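Local coordinates for uncharacterized protein lp_1913 (Lactobacillus plantarum, PDB 3FLH) that is of unknown function but carries a rhodanese-like domain, a fold related to that of certain phosphatases, at residues B[10-13]-B[14-18]. Sequence-based numbering, arbitrary orientation.
Sequences TTYL and SLYID
Thr11 O accepts the hydroxyl of Ser14 and, weakly, its backbone N, where helix 3-13 ends. The hydroxyl Ser14 OG lies 2.5 Å from Thr11 O, a short bond, with the donor tilted 27° from the carbonyl plane. The main acceptor of Ser14 N is Thr10 O, 3.1 Å from Ser14 N. A chi1 of 73° swings Ser14 OG back toward the helix and onto the Thr11 carbonyl. A type I beta turn from Leu13 to Tyr16 follows, closed by Tyr16 N to Leu13 O at 3.0 Å. It leads into strand 16-17, outermost in the sheet of this chain. Leu15 N bonds Tyr12 O, which also lies at the edge of the Tyr16 ring, in its plane. The Tyr12 and Tyr16 rings lie obliquely, planes at 40°, with Tyr12 CE2 3.5 Å from Tyr16 CE1. Tyr16 OH donates to Tyr12 OH at 3.0 Å. Thr83 OG1 of the second subunit also bonds Tyr12 OH, and Lys87 NZ of the same chain bonds Tyr16 OH. A phenylalanine at Tyr12 would probably leave Tyr16 OH without its acceptor and cost the subunit interface the Thr83 bond. Lys87 would probably polarise Tyr16 OH and strengthen its donation to Tyr12 OH, in a chain of polar groups running to the second subunit.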
ATOM      1  N   THR B  10     -10.505   7.946   6.347  1.00 11.19           N
ATOM      2  CA  THR B  10     -11.675   7.206   6.820  1.00 12.36           C
ATOM      3  C   THR B  10     -12.138   6.172   5.802  1.00 12.96           C
ATOM      4  O   THR B  10     -12.458   5.038   6.159  1.00 11.64           O
ATOM      5  CB  THR B  10     -12.859   8.156   7.114  1.00 11.62           C
ATOM      6  OG1 THR B  10     -12.453   9.144   8.077  1.00 10.00           O
ATOM      7  CG2 THR B  10     -14.054   7.365   7.660  1.00  9.62           C
ATOM      8  N   THR B  11     -12.184   6.565   4.534  1.00 12.48           N
ATOM      9  CA  THR B  11     -12.626   5.641   3.493  1.00 13.77           C
ATOM     10  C   THR B  11     -11.582   4.569   3.201  1.00  8.18           C
ATOM     11  O   THR B  11     -11.923   3.399   3.001  1.00  8.41           O
ATOM     12  CB  THR B  11     -12.946   6.383   2.184  1.00 14.55           C
ATOM     13  OG1 THR B  11     -13.925   7.401   2.442  1.00 22.00           O
ATOM     14  CG2 THR B  11     -13.502   5.411   1.147  1.00  8.46           C
ATOM     15  N   TYR B  12     -10.312   4.967   3.177  1.00  9.39           N
ATOM     16  CA  TYR B  12      -9.228   4.022   2.892  1.00  8.98           C
ATOM     17  C   TYR B  12      -9.139   2.961   3.999  1.00 11.88           C
ATOM     18  O   TYR B  12      -8.978   1.772   3.717  1.00  8.25           O
ATOM     19  CB  TYR B  12      -7.889   4.766   2.769  1.00  4.58           C
ATOM     20  CG  TYR B  12      -6.724   3.890   2.334  1.00 14.63           C
ATOM     21  CD1 TYR B  12      -6.426   3.711   0.984  1.00 19.08           C
ATOM     22  CD2 TYR B  12      -5.935   3.231   3.273  1.00 18.53           C
ATOM     23  CE1 TYR B  12      -5.369   2.895   0.576  1.00 25.09           C
ATOM     24  CE2 TYR B  12      -4.875   2.409   2.877  1.00 17.83           C
ATOM     25  CZ  TYR B  12      -4.600   2.244   1.533  1.00 24.73           C
ATOM     26  OH  TYR B  12      -3.569   1.420   1.134  1.00 30.60           O
ATOM     27  N   LEU B  13      -9.242   3.392   5.254  1.00 11.51           N
ATOM     28  CA  LEU B  13      -9.167   2.462   6.372  1.00  9.31           C
ATOM     29  C   LEU B  13     -10.397   1.559   6.440  1.00 12.30           C
ATOM     30  O   LEU B  13     -10.313   0.427   6.919  1.00 13.39           O
ATOM     31  CB  LEU B  13      -8.987   3.220   7.697  1.00  8.49           C
ATOM     32  CG  LEU B  13      -7.600   3.827   7.918  1.00 16.60           C
ATOM     33  CD1 LEU B  13      -7.576   4.685   9.171  1.00 13.71           C
ATOM     34  CD2 LEU B  13      -6.572   2.692   8.022  1.00 14.77           C
ATOM     35  N   SER B  14     -11.535   2.046   5.949  1.00 12.43           N
ATOM     36  CA  SER B  14     -12.766   1.248   5.968  1.00 11.87           C
ATOM     37  C   SER B  14     -12.652   0.034   5.051  1.00 10.65           C
ATOM     38  O   SER B  14     -13.521  -0.839   5.054  1.00 10.53           O
ATOM     39  CB  SER B  14     -13.971   2.086   5.528  1.00 13.11           C
ATOM     40  OG  SER B  14     -13.937   2.339   4.137  1.00 14.60           O
ATOM     41  N   LEU B  15     -11.587  -0.010   4.258  1.00  9.42           N
ATOM     42  CA  LEU B  15     -11.362  -1.116   3.332  1.00 10.51           C
ATOM     43  C   LEU B  15     -10.660  -2.276   4.024  1.00 10.83           C
ATOM     44  O   LEU B  15     -10.696  -3.407   3.540  1.00 17.65           O
ATOM     45  CB  LEU B  15     -10.496  -0.658   2.157  1.00 11.89           C
ATOM     46  CG  LEU B  15     -11.014   0.478   1.276  1.00 13.26           C
ATOM     47  CD1 LEU B  15      -9.915   0.893   0.317  1.00 15.47           C
ATOM     48  CD2 LEU B  15     -12.267   0.030   0.520  1.00 13.27           C
ATOM     49  N   TYR B  16     -10.027  -1.993   5.160  1.00 12.76           N
ATOM     50  CA  TYR B  16      -9.281  -3.014   5.886  1.00 13.18           C
ATOM     51  C   TYR B  16      -9.902  -3.500   7.185  1.00 14.80           C
ATOM     52  O   TYR B  16     -10.772  -2.852   7.767  1.00 12.14           O
ATOM     53  CB  TYR B  16      -7.867  -2.513   6.210  1.00 15.85           C
ATOM     54  CG  TYR B  16      -6.984  -2.228   5.018  1.00 18.46           C
ATOM     55  CD1 TYR B  16      -7.104  -1.037   4.303  1.00 17.46           C
ATOM     56  CD2 TYR B  16      -6.007  -3.142   4.621  1.00 16.44           C
ATOM     57  CE1 TYR B  16      -6.264  -0.758   3.224  1.00 22.30           C
ATOM     58  CE2 TYR B  16      -5.162  -2.876   3.543  1.00 23.66           C
ATOM     59  CZ  TYR B  16      -5.296  -1.681   2.850  1.00 22.07           C
ATOM     60  OH  TYR B  16      -4.465  -1.408   1.784  1.00 22.04           O
ATOM     61  N   ILE B  17      -9.431  -4.661   7.630  1.00 17.46           N
ATOM     62  CA  ILE B  17      -9.874  -5.253   8.881  1.00 16.87           C
ATOM     63  C   ILE B  17      -8.610  -5.662   9.640  1.00 20.27           C
ATOM     64  O   ILE B  17      -7.656  -6.179   9.052  1.00 15.39           O
ATOM     65  CB  ILE B  17     -10.811  -6.468   8.644  1.00 21.14           C
ATOM     66  CG1 ILE B  17     -11.415  -6.923   9.977  1.00 25.34           C
ATOM     67  CG2 ILE B  17     -10.057  -7.602   7.971  1.00 18.24           C
ATOM     68  CD1 ILE B  17     -12.485  -8.006   9.829  1.00 21.98           C
ATOM     69  N   ASP B  18      -8.605  -5.392  10.942  1.00 16.53           N
ATOM     70  CA  ASP B  18      -7.467  -5.689  11.802  1.00 23.01           C
ATOM     71  C   ASP B  18      -7.315  -7.189  12.045  1.00 17.67           C
ATOM     72  O   ASP B  18      -8.302  -7.910  12.184  1.00 16.30           O
ATOM     73  CB  ASP B  18      -7.631  -4.950  13.138  1.00 32.55           C
ATOM     74  CG  ASP B  18      -6.356  -4.915  13.952  1.00 46.05           C
ATOM     75  OD1 ASP B  18      -5.923  -5.979  14.440  1.00 48.88           O
ATOM     76  OD2 ASP B  18      -5.779  -3.813  14.102  1.00 59.75           O
TER